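Local structure of SusD superfamily protein (Bacteroides thetaiotaomicron VPI-5482, 3HDX) at residues A[45-50]-A[294-299]; A[77-82]-A[131-136]; A[116-121]-A[160-165]; A[278-283]-A[333-338]. The protein probably binds polysaccharide at the outer membrane as a SusD-like protein of carbohydrate uptake. All coordinates share one frame; numbering follows the deposited sequence.

Contact 1. Residues A[45-50]-A[294-299]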
# COMPACT_ATOMS: atom_id res chain seq x y z
N ASP A 45 -12.51 -2.20 10.17
CA ASP A 45 -13.01 -3.32 10.99
C ASP A 45 -12.40 -3.38 12.35
O ASP A 45 -12.73 -4.29 13.10
CB ASP A 45 -12.77 -4.63 10.25
CG ASP A 45 -13.58 -4.68 8.94
OD1 ASP A 45 -14.75 -4.26 9.00
OD2 ASP A 45 -13.05 -5.14 7.92
N PHE A 46 -11.54 -2.39 12.67
CA PHE A 46 -10.89 -2.32 13.98
C PHE A 46 -11.70 -1.52 14.98
O PHE A 46 -12.08 -0.37 14.75
CB PHE A 46 -9.47 -1.78 13.87
CG PHE A 46 -8.50 -2.70 13.22
CD1 PHE A 46 -8.32 -2.69 11.86
CD2 PHE A 46 -7.75 -3.59 13.99
CE1 PHE A 46 -7.43 -3.55 11.25
CE2 PHE A 46 -6.86 -4.45 13.38
CZ PHE A 46 -6.69 -4.42 11.99
N THR A 47 -11.92 -2.15 16.11
CA THR A 47 -12.49 -1.52 17.29
C THR A 47 -11.32 -0.83 18.00
O THR A 47 -10.20 -1.35 18.03
CB THR A 47 -13.14 -2.57 18.22
OG1 THR A 47 -14.26 -3.12 17.55
CG2 THR A 47 -13.60 -1.96 19.54
N VAL A 48 -11.58 0.36 18.54
CA VAL A 48 -10.57 1.13 19.28
C VAL A 48 -10.78 0.87 20.77
O VAL A 48 -11.88 1.06 21.28
CB VAL A 48 -10.65 2.65 18.97
CG1 VAL A 48 -9.60 3.45 19.82
CG2 VAL A 48 -10.46 2.90 17.47
N TYR A 49 -9.69 0.48 21.47
CA TYR A 49 -9.78 0.15 22.89
C TYR A 49 -10.11 1.35 23.76
O TYR A 49 -11.07 1.30 24.56
CB TYR A 49 -8.47 -0.47 23.35
CG TYR A 49 -8.55 -1.11 24.72
CD1 TYR A 49 -9.05 -2.39 24.86
CD2 TYR A 49 -8.11 -0.44 25.84
CE1 TYR A 49 -9.13 -3.01 26.13
CE2 TYR A 49 -8.18 -1.04 27.13
CZ TYR A 49 -8.71 -2.30 27.26
OH TYR A 49 -8.77 -2.91 28.51
N LYS A 50 -9.34 2.43 23.59
CA LYS A 50 -9.54 3.63 24.41
C LYS A 50 -9.27 4.98 23.79
O LYS A 50 -9.82 5.95 24.27
CB LYS A 50 -8.72 3.51 25.73
CG LYS A 50 -7.22 3.60 25.67
CD LYS A 50 -6.57 3.60 27.12
N TYR A 294 -8.21 -3.47 17.72
CA TYR A 294 -8.36 -4.92 17.58
C TYR A 294 -9.61 -5.24 16.78
O TYR A 294 -10.50 -4.38 16.63
CB TYR A 294 -8.41 -5.62 18.97
CG TYR A 294 -9.60 -5.23 19.81
CD1 TYR A 294 -9.62 -4.04 20.55
CD2 TYR A 294 -10.72 -6.07 19.90
CE1 TYR A 294 -10.73 -3.67 21.31
CE2 TYR A 294 -11.83 -5.72 20.65
CZ TYR A 294 -11.84 -4.52 21.36
OH TYR A 294 -12.97 -4.20 22.11
N ILE A 295 -9.67 -6.45 16.26
CA ILE A 295 -10.88 -6.94 15.59
C ILE A 295 -11.69 -7.66 16.68
O ILE A 295 -11.21 -8.64 17.28
CB ILE A 295 -10.61 -7.92 14.42
CG1 ILE A 295 -9.52 -7.41 13.45
CG2 ILE A 295 -11.97 -8.17 13.66
CD1 ILE A 295 -9.82 -6.07 12.66
N SER A 296 -12.87 -7.12 16.98
CA SER A 296 -13.70 -7.72 18.04
C SER A 296 -14.24 -9.09 17.60
O SER A 296 -14.25 -9.44 16.42
CB SER A 296 -14.89 -6.83 18.34
OG SER A 296 -15.79 -6.83 17.26
N LYS A 297 -14.69 -9.89 18.57
CA LYS A 297 -15.29 -11.20 18.22
C LYS A 297 -16.51 -11.04 17.35
O LYS A 297 -16.68 -11.79 16.39
CB LYS A 297 -15.66 -11.99 19.47
CG LYS A 297 -14.43 -12.43 20.19
CD LYS A 297 -14.77 -13.27 21.41
CE LYS A 297 -13.59 -13.35 22.32
NZ LYS A 297 -13.92 -14.03 23.64
N ASP A 298 -17.34 -10.05 17.64
CA ASP A 298 -18.52 -9.77 16.80
C ASP A 298 -18.10 -9.48 15.36
O ASP A 298 -18.70 -9.98 14.41
CB ASP A 298 -19.38 -8.62 17.36
CG ASP A 298 -20.14 -9.01 18.63
OD1 ASP A 298 -20.18 -10.21 19.03
OD2 ASP A 298 -20.74 -8.09 19.22
N SER A 299 -17.04 -8.68 15.19
CA SER A 299 -16.55 -8.41 13.86
C SER A 299 -16.00 -9.68 13.20
O SER A 299 -16.30 -9.97 12.04
CB SER A 299 -15.49 -7.32 13.85
OG SER A 299 -16.07 -6.07 14.16
O HOH W 1 -13.95 -4.84 15.51
O HOH W 2 -16.61 -4.90 11.64
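Tyr294 pairs with Thr47 across a short antiparallel ladder, in a hydrogen-bonded pair. Tyr294 O receives Thr47 N at 2.7 Å, nearly along the C=O axis (166°). Tyr294 N returns the bond to Thr47 O at 2.9 Å. The same Tyr294 carbonyl takes a CA-H...O contact from Phe46 CA. The Tyr294 ring stands in the crowded position between backbone N and carbonyl carbon (chi1 64°). This lays it alongside Thr47, and Thr47 CB sits over one ring face, offset toward the rim. Thr47 CG2 reaches the phenol end, 3.5 Å from Tyr294 OH. Tyr294 CE1 comes to the edge of the Tyr49 ring, 4.1 Å from Tyr49 CD1. Ile295 follows. Ile295 CD1 sits over the centre of one Phe46 face, 3.4 Å from the ring centroid and 8° off the normal, a clear CH-pi contact. Ile295 CD1 also lies 3.4 Å from Asp45 O. Ser296 gives its backbone N to water 1. That water also donates to Asp45 O and binds Thr47 OG1 and Ser299 OG, so four protein atoms grip it. Ser296 OG accepts from Ser299 N at 3.0 Å and caps the helix that starts at Lys297. Ser299 OG also holds water 2, which donates to Asp45 OD1 over a longer distance. The stronger partner of that carboxylate is Arg421, in a salt bridge. The arrangement is a two-stranded antiparallel sheet, 47-48 with 293-294, whose second strand runs into a serine N-capped helix, with buried Phe46 packed on Ile295.

Contact 2. Residues A[77-82]-A[131-136]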
# COMPACT_ATOMS: atom_id res chain seq x y z
N ARG A 77 5.79 15.21 4.17
CA ARG A 77 6.57 14.00 3.99
C ARG A 77 6.49 13.38 2.59
O ARG A 77 7.45 12.78 2.12
CB ARG A 77 6.23 12.96 5.07
CG ARG A 77 4.79 12.47 5.03
CD ARG A 77 4.40 11.74 6.33
NE ARG A 77 3.03 11.21 6.29
CZ ARG A 77 1.91 11.93 6.51
NH1 ARG A 77 1.97 13.26 6.73
NH2 ARG A 77 0.71 11.32 6.52
N PHE A 78 5.36 13.58 1.92
CA PHE A 78 5.23 13.15 0.53
C PHE A 78 6.05 14.03 -0.41
O PHE A 78 6.74 13.52 -1.28
CB PHE A 78 3.77 13.02 0.13
CG PHE A 78 3.09 11.89 0.83
CD1 PHE A 78 3.19 10.60 0.28
CD2 PHE A 78 2.48 12.05 2.05
CE1 PHE A 78 2.61 9.51 0.93
CE2 PHE A 78 1.93 10.94 2.70
CZ PHE A 78 1.99 9.71 2.14
N TYR A 79 5.97 15.35 -0.25
CA TYR A 79 6.79 16.27 -1.04
C TYR A 79 8.29 16.06 -0.77
O TYR A 79 9.11 16.28 -1.66
CB TYR A 79 6.34 17.73 -0.94
CG TYR A 79 5.06 17.91 -1.68
CD1 TYR A 79 5.08 17.91 -3.08
CD2 TYR A 79 3.85 18.05 -1.03
CE1 TYR A 79 3.91 18.01 -3.80
CE2 TYR A 79 2.70 18.16 -1.75
CZ TYR A 79 2.73 18.15 -3.14
OH TYR A 79 1.54 18.20 -3.80
N ALA A 80 8.65 15.56 0.43
CA ALA A 80 10.06 15.24 0.68
C ALA A 80 10.55 14.15 -0.29
O ALA A 80 11.68 14.20 -0.79
CB ALA A 80 10.31 14.83 2.14
N VAL A 81 9.69 13.16 -0.55
CA VAL A 81 10.03 12.10 -1.52
C VAL A 81 10.17 12.70 -2.93
O VAL A 81 11.15 12.45 -3.64
CB VAL A 81 8.94 11.03 -1.57
CG1 VAL A 81 9.22 10.01 -2.71
CG2 VAL A 81 8.76 10.35 -0.21
N ILE A 82 9.14 13.43 -3.33
CA ILE A 82 9.04 14.02 -4.68
C ILE A 82 10.26 14.91 -4.96
O ILE A 82 10.89 14.80 -5.99
CB ILE A 82 7.71 14.80 -4.80
CG1 ILE A 82 6.52 13.80 -4.81
CG2 ILE A 82 7.68 15.73 -6.04
CD1 ILE A 82 5.16 14.40 -4.38
N ASP A 131 -6.99 16.39 -4.80
CA ASP A 131 -6.19 17.35 -5.52
C ASP A 131 -4.95 17.69 -4.69
O ASP A 131 -5.06 17.93 -3.49
CB ASP A 131 -6.96 18.64 -5.79
CG ASP A 131 -8.20 18.47 -6.66
OD1 ASP A 131 -8.44 17.41 -7.29
OD2 ASP A 131 -8.96 19.49 -6.70
N VAL A 132 -3.79 17.74 -5.33
CA VAL A 132 -2.54 18.11 -4.65
C VAL A 132 -1.69 18.91 -5.63
O VAL A 132 -1.81 18.70 -6.86
CB VAL A 132 -1.73 16.87 -4.13
CG1 VAL A 132 -2.52 16.05 -3.12
CG2 VAL A 132 -1.28 16.00 -5.31
N PRO A 133 -0.83 19.83 -5.12
CA PRO A 133 -0.00 20.60 -6.09
C PRO A 133 0.95 19.70 -6.92
O PRO A 133 1.68 18.87 -6.34
CB PRO A 133 0.80 21.57 -5.21
CG PRO A 133 0.05 21.65 -3.96
CD PRO A 133 -0.77 20.41 -3.76
N LEU A 134 0.86 19.83 -8.24
CA LEU A 134 1.70 19.02 -9.12
C LEU A 134 3.04 19.73 -9.37
O LEU A 134 3.12 20.66 -10.16
CB LEU A 134 0.97 18.70 -10.42
CG LEU A 134 1.77 17.83 -11.41
CD1 LEU A 134 2.34 16.53 -10.82
CD2 LEU A 134 0.86 17.57 -12.68
N VAL A 135 4.05 19.32 -8.62
CA VAL A 135 5.42 19.83 -8.70
C VAL A 135 6.27 18.80 -9.48
O VAL A 135 6.43 17.65 -9.05
CB VAL A 135 5.98 20.10 -7.30
CG1 VAL A 135 7.44 20.66 -7.41
CG2 VAL A 135 5.05 21.07 -6.50
N THR A 136 6.88 19.23 -10.58
CA THR A 136 7.63 18.33 -11.48
C THR A 136 9.14 18.64 -11.55
O THR A 136 9.86 18.13 -12.44
CB THR A 136 7.01 18.46 -12.92
OG1 THR A 136 7.17 19.82 -13.35
CG2 THR A 136 5.52 18.09 -12.91
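One hydrogen bond joins the two segments. Tyr79 OH donates to Pro133 O at 2.6 Å. The hydroxyl lies in the carbonyl plane, on a lone pair, with a C=O...donor angle of 126°. The acceptor sits at the edge of the Tyr79 ring, in its plane. The ring is put there by chi1 of -72°, with CG anti to the carbonyl carbon, so the side chain reaches from the helix to the loop. The hydroxyl oxygen also makes van der Waals contacts. Tyr79 OH touches Pro133 CD at 3.2 Å and Val132 CB at 3.5 Å, so the oxygen abuts the Val132-Pro133 junction. Two pairs are apolar. Tyr79 CZ lies 4.2 Å from Pro133 CD, and Val135 CG2 approaches Tyr79 CE1 obliquely at 4.2 Å. One helical turn after Tyr79, Ile82 CG2, anti to the backbone N, rests 3.8 Å from Val135 O. That carbonyl has its own hydrogen bond from Tyr122 OH. All five touching residues are buried. Tyr79 also meets Trp75 and Phe144 edge-to-face. The contact fastens the loop that follows helix 104-129 onto helix 76-91, while Val132 and Leu134 lean on helix 152-169 and Tyr79 and Ile82 pack on helix 104-129.

Contact 3. Residues A[116-121]-A[160-165]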
# COMPACT_ATOMS: atom_id res chain seq x y z
N ALA A 116 9.85 6.19 -10.45
CA ALA A 116 8.72 5.36 -10.01
C ALA A 116 8.30 5.69 -8.57
O ALA A 116 7.10 5.71 -8.27
CB ALA A 116 9.07 3.85 -10.16
N LEU A 117 9.28 5.94 -7.69
CA LEU A 117 8.97 6.31 -6.32
C LEU A 117 8.22 7.64 -6.25
O LEU A 117 7.28 7.80 -5.46
CB LEU A 117 10.23 6.31 -5.45
CG LEU A 117 10.86 4.95 -5.14
CD1 LEU A 117 12.31 5.10 -4.62
CD2 LEU A 117 10.04 4.18 -4.11
N ARG A 118 8.65 8.60 -7.05
CA ARG A 118 7.94 9.88 -7.13
C ARG A 118 6.49 9.68 -7.59
O ARG A 118 5.56 10.29 -7.03
CB ARG A 118 8.69 10.87 -8.01
CG ARG A 118 7.97 12.18 -8.25
CD ARG A 118 8.88 13.21 -8.91
NE ARG A 118 9.17 12.81 -10.30
CZ ARG A 118 9.85 13.54 -11.18
NH1 ARG A 118 10.44 14.69 -10.81
NH2 ARG A 118 10.00 13.09 -12.43
N ALA A 119 6.31 8.86 -8.65
CA ALA A 119 4.99 8.58 -9.19
C ALA A 119 4.11 7.87 -8.16
O ALA A 119 2.91 8.19 -8.03
CB ALA A 119 5.09 7.77 -10.50
N PHE A 120 4.70 6.92 -7.43
CA PHE A 120 4.00 6.23 -6.33
C PHE A 120 3.55 7.22 -5.26
O PHE A 120 2.40 7.16 -4.79
CB PHE A 120 4.88 5.12 -5.75
CG PHE A 120 4.31 4.46 -4.54
CD1 PHE A 120 3.26 3.57 -4.65
CD2 PHE A 120 4.83 4.73 -3.28
CE1 PHE A 120 2.75 2.94 -3.50
CE2 PHE A 120 4.32 4.12 -2.14
CZ PHE A 120 3.28 3.22 -2.25
N ALA A 121 4.46 8.12 -4.86
CA ALA A 121 4.13 9.12 -3.86
C ALA A 121 2.94 9.96 -4.30
O ALA A 121 2.00 10.19 -3.51
CB ALA A 121 5.37 10.02 -3.53
N LYS A 160 0.93 8.17 -14.19
CA LYS A 160 0.84 7.05 -15.15
C LYS A 160 1.94 7.15 -16.22
O LYS A 160 2.62 6.17 -16.51
CB LYS A 160 -0.55 6.97 -15.82
CG LYS A 160 -1.68 6.42 -14.91
CD LYS A 160 -3.02 6.28 -15.65
CE LYS A 160 -3.62 7.64 -15.99
NZ LYS A 160 -4.93 7.61 -16.76
N ALA A 161 2.12 8.35 -16.77
CA ALA A 161 3.12 8.55 -17.83
C ALA A 161 4.52 8.34 -17.29
O ALA A 161 5.37 7.71 -17.94
CB ALA A 161 2.96 9.93 -18.49
N GLU A 162 4.75 8.81 -16.06
CA GLU A 162 6.04 8.61 -15.42
C GLU A 162 6.35 7.15 -15.18
O GLU A 162 7.49 6.72 -15.39
CB GLU A 162 6.12 9.37 -14.08
CG GLU A 162 6.10 10.88 -14.24
CD GLU A 162 7.43 11.40 -14.68
OE1 GLU A 162 8.48 11.10 -14.05
OE2 GLU A 162 7.41 12.14 -15.72
N LEU A 163 5.34 6.39 -14.74
CA LEU A 163 5.52 4.95 -14.47
C LEU A 163 5.80 4.20 -15.77
O LEU A 163 6.69 3.32 -15.82
CB LEU A 163 4.31 4.36 -13.74
CG LEU A 163 4.26 4.76 -12.27
CD1 LEU A 163 2.81 4.69 -11.72
CD2 LEU A 163 5.24 3.95 -11.37
N LEU A 164 5.05 4.51 -16.82
CA LEU A 164 5.29 3.85 -18.14
C LEU A 164 6.71 4.14 -18.65
O LEU A 164 7.38 3.25 -19.19
CB LEU A 164 4.20 4.22 -19.15
CG LEU A 164 2.89 3.50 -18.87
CD1 LEU A 164 1.78 4.19 -19.62
CD2 LEU A 164 2.96 2.00 -19.26
N THR A 165 7.19 5.38 -18.45
CA THR A 165 8.58 5.74 -18.81
C THR A 165 9.58 4.95 -17.95
O THR A 165 10.52 4.32 -18.48
CB THR A 165 8.80 7.25 -18.70
OG1 THR A 165 8.00 7.89 -19.68
CG2 THR A 165 10.25 7.65 -18.91
O HOH W 3 7.86 10.52 -11.41
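Segments 116-121 of helix 104-129 and 160-165 of helix 152-169 run nearly antiparallel, with the axes of the two short segments 8.7 Å apart at closest approach and 154° between their directions. The small residues of 116-121 allow this spacing. Ala119 CB points at the partner helix and meets Leu163 CG at 3.6 Å. Leu163 sends its CG anti to the carbonyl carbon (chi1 -75°), and Leu163 CD2 reaches Ala116 CB at 4.0 Å. The leucine fork therefore sits against the two alanines. Ala119 CB also touches Glu162 CB. Close antiparallel helix packing is consistent with the TPR-like helical part of SusD proteins. Leu163 also packs on Val202 and Ile206 of helix 196-209. The polar edge of the contact is a salt bridge. Arg118 is extended at first and then bends at chi3, and Arg118 NH2 meets Glu162 OE1 at 3.0 Å. Glu162 is itself bent at chi2. The oxygen lies near the guanidinium plane, but NH2 approaches it from above the carboxylate plane, and the two planes are 70° apart. Water 3 closes a second path, accepting from Arg118 NE at 2.9 Å and donating to Glu162 OE1 at 2.8 Å. Glu162 OE1 also forms a salt bridge with Arg115, and Arg118 NH1 binds Ser86 OG on helix 76-91. Two nearby arginines would be expected to favour the charged carboxylate.

Contact 4. Residues A[278-283]-A[333-338]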
# COMPACT_ATOMS: atom_id res chain seq x y z
N GLN A 278 2.51 -1.62 16.64
CA GLN A 278 2.36 -0.58 17.66
C GLN A 278 0.88 -0.41 18.07
O GLN A 278 0.57 -0.20 19.28
CB GLN A 278 2.94 0.75 17.17
CG GLN A 278 4.45 0.72 17.01
CD GLN A 278 5.06 1.89 16.23
OE1 GLN A 278 4.36 2.64 15.54
NE2 GLN A 278 6.41 2.02 16.31
N LEU A 279 -0.01 -0.53 17.08
CA LEU A 279 -1.43 -0.41 17.29
C LEU A 279 -2.13 -1.71 17.67
O LEU A 279 -3.12 -1.68 18.38
CB LEU A 279 -2.11 0.16 16.02
CG LEU A 279 -1.71 1.58 15.60
CD1 LEU A 279 -2.22 1.89 14.17
CD2 LEU A 279 -2.18 2.62 16.62
N THR A 280 -1.62 -2.86 17.22
CA THR A 280 -2.33 -4.13 17.40
C THR A 280 -1.82 -5.07 18.46
O THR A 280 -2.62 -5.80 19.02
CB THR A 280 -2.36 -4.90 16.05
OG1 THR A 280 -1.02 -5.11 15.59
CG2 THR A 280 -3.24 -4.14 15.00
N LEU A 281 -0.52 -5.10 18.73
CA LEU A 281 -0.01 -6.10 19.65
C LEU A 281 -0.16 -5.75 21.12
O LEU A 281 -0.13 -4.60 21.53
CB LEU A 281 1.42 -6.50 19.31
CG LEU A 281 1.70 -7.09 17.91
CD1 LEU A 281 3.09 -7.80 17.84
CD2 LEU A 281 0.56 -8.08 17.40
N ALA A 282 -0.33 -6.80 21.91
CA ALA A 282 -0.41 -6.72 23.37
C ALA A 282 0.04 -8.07 23.93
O ALA A 282 0.43 -8.97 23.18
CB ALA A 282 -1.82 -6.39 23.82
N TYR A 283 0.03 -8.19 25.26
CA TYR A 283 0.44 -9.40 25.96
C TYR A 283 -0.33 -10.62 25.43
O TYR A 283 -1.53 -10.53 25.24
CB TYR A 283 0.19 -9.20 27.47
CG TYR A 283 0.74 -10.33 28.26
CD1 TYR A 283 2.08 -10.36 28.60
CD2 TYR A 283 -0.06 -11.44 28.59
CE1 TYR A 283 2.63 -11.46 29.27
CE2 TYR A 283 0.49 -12.56 29.27
CZ TYR A 283 1.83 -12.55 29.61
OH TYR A 283 2.38 -13.64 30.26
N PRO A 333 -9.46 -9.80 21.92
CA PRO A 333 -8.45 -10.61 21.26
C PRO A 333 -7.48 -9.74 20.46
O PRO A 333 -7.86 -8.69 19.95
CB PRO A 333 -9.26 -11.52 20.33
CG PRO A 333 -10.64 -11.12 20.41
CD PRO A 333 -10.81 -10.00 21.34
N VAL A 334 -6.26 -10.22 20.33
CA VAL A 334 -5.17 -9.50 19.70
C VAL A 334 -5.07 -9.90 18.23
O VAL A 334 -4.89 -11.08 17.91
CB VAL A 334 -3.84 -9.79 20.39
CG1 VAL A 334 -2.65 -9.18 19.63
CG2 VAL A 334 -3.87 -9.25 21.86
N PHE A 335 -5.12 -8.90 17.34
CA PHE A 335 -4.89 -9.12 15.91
C PHE A 335 -3.37 -9.30 15.76
O PHE A 335 -2.57 -8.34 15.77
CB PHE A 335 -5.43 -7.96 15.11
CG PHE A 335 -5.26 -8.11 13.64
CD1 PHE A 335 -6.12 -8.94 12.95
CD2 PHE A 335 -4.24 -7.46 12.94
CE1 PHE A 335 -6.02 -9.13 11.60
CE2 PHE A 335 -4.12 -7.64 11.54
CZ PHE A 335 -5.04 -8.46 10.89
N SER A 336 -2.98 -10.57 15.63
CA SER A 336 -1.60 -10.99 15.64
C SER A 336 -1.05 -11.40 14.27
O SER A 336 0.06 -11.91 14.18
CB SER A 336 -1.48 -12.17 16.63
OG SER A 336 -2.34 -13.23 16.25
N LYS A 337 -1.81 -11.15 13.20
CA LYS A 337 -1.39 -11.50 11.84
C LYS A 337 0.05 -11.06 11.55
O LYS A 337 0.84 -11.82 11.00
CB LYS A 337 -2.33 -10.86 10.83
CG LYS A 337 -1.99 -11.10 9.39
CD LYS A 337 -2.87 -10.27 8.49
CE LYS A 337 -2.48 -10.44 7.02
NZ LYS A 337 -3.46 -9.81 6.05
N ILE A 338 0.33 -9.80 11.86
CA ILE A 338 1.61 -9.14 11.60
C ILE A 338 2.29 -9.00 12.97
O ILE A 338 1.78 -8.32 13.88
CB ILE A 338 1.42 -7.78 10.87
CG1 ILE A 338 0.56 -7.97 9.61
CG2 ILE A 338 2.79 -7.15 10.61
CD1 ILE A 338 0.42 -6.76 8.71
O HOH W 4 -5.18 -6.22 18.21
O HOH W 5 -0.77 -7.39 13.98
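Val334 carries much of the apolar contact, and its two methyls do different work. Val334 CG1, anti to the backbone N (chi1 173°), lies 3.4 Å from Thr280 O and 4.1 Å from Leu281 CD2. Val334 CG2, beside the backbone N, meets Ala282 CB at 4.0 Å. The valine thus sits against the backbone just where helix 276-280 ends. Leu281 is the first residue after that helix to leave helical angles. Its CG is anti to the carbonyl carbon, and its CD1 is anti to CA. The other branch faces the carbonyls: Leu281 CD2 lies against Phe335 O at 3.5 Å and Ile338 O at 3.7 Å. Thr280 holds OG1 in the crowded position between backbone N and carbonyl carbon (chi1 57°), with CG2 anti to the carbonyl carbon. Thr280 CG2 approaches Phe335 CD2 obliquely at 4.0 Å. Phe335 CG is anti to its backbone N. The Thr280 and Phe335 side chains lie side by side and point the same way. No direct hydrogen bond joins the segments; waters do this instead. Water 4 donates to Thr280 O and accepts from Phe335 N, so it bridges the helix end and the strand. Water 5 links Thr280 OG1 to Phe335 O and Ile338 O, donating to both carbonyls. Water 5 and Leu276 O both lie within hydrogen-bonding reach of the one Thr280 hydroxyl proton. Ala282 N is buried with no partner in the model. Phe335 meets the Phe46 ring edge-to-face. The arrangement is a helix C-terminus laid on the second strand of the beta hairpin formed by 325-326 and 334-335, with two bridging waters in the seam.

In the fold
The contacts form two clusters. Contact 4 lies across the chain's centre from contacts 2 and 3, and contact 1 across it from contact 3. Contacts 2 and 3 have centres 12 Å apart. Contact 3 lies on helices 104-129 and 152-169, and contact 2 holds the loop that joins them. Arg118 of contact 3 touches Ile82 and Thr136 of contact 2. Contacts 1 and 4 have centres 11 Å apart. Phe46 and Ile295 pack on Phe335, and Tyr294 packs on Pro333. Centres of contacts in different clusters are 33 to 36 Å apart. Within each cluster the segments alternate along the chain. Contacts 2 and 3 close before contact 4 opens. Contact 1 spans both, bringing 45-50 next to the 278-338 region.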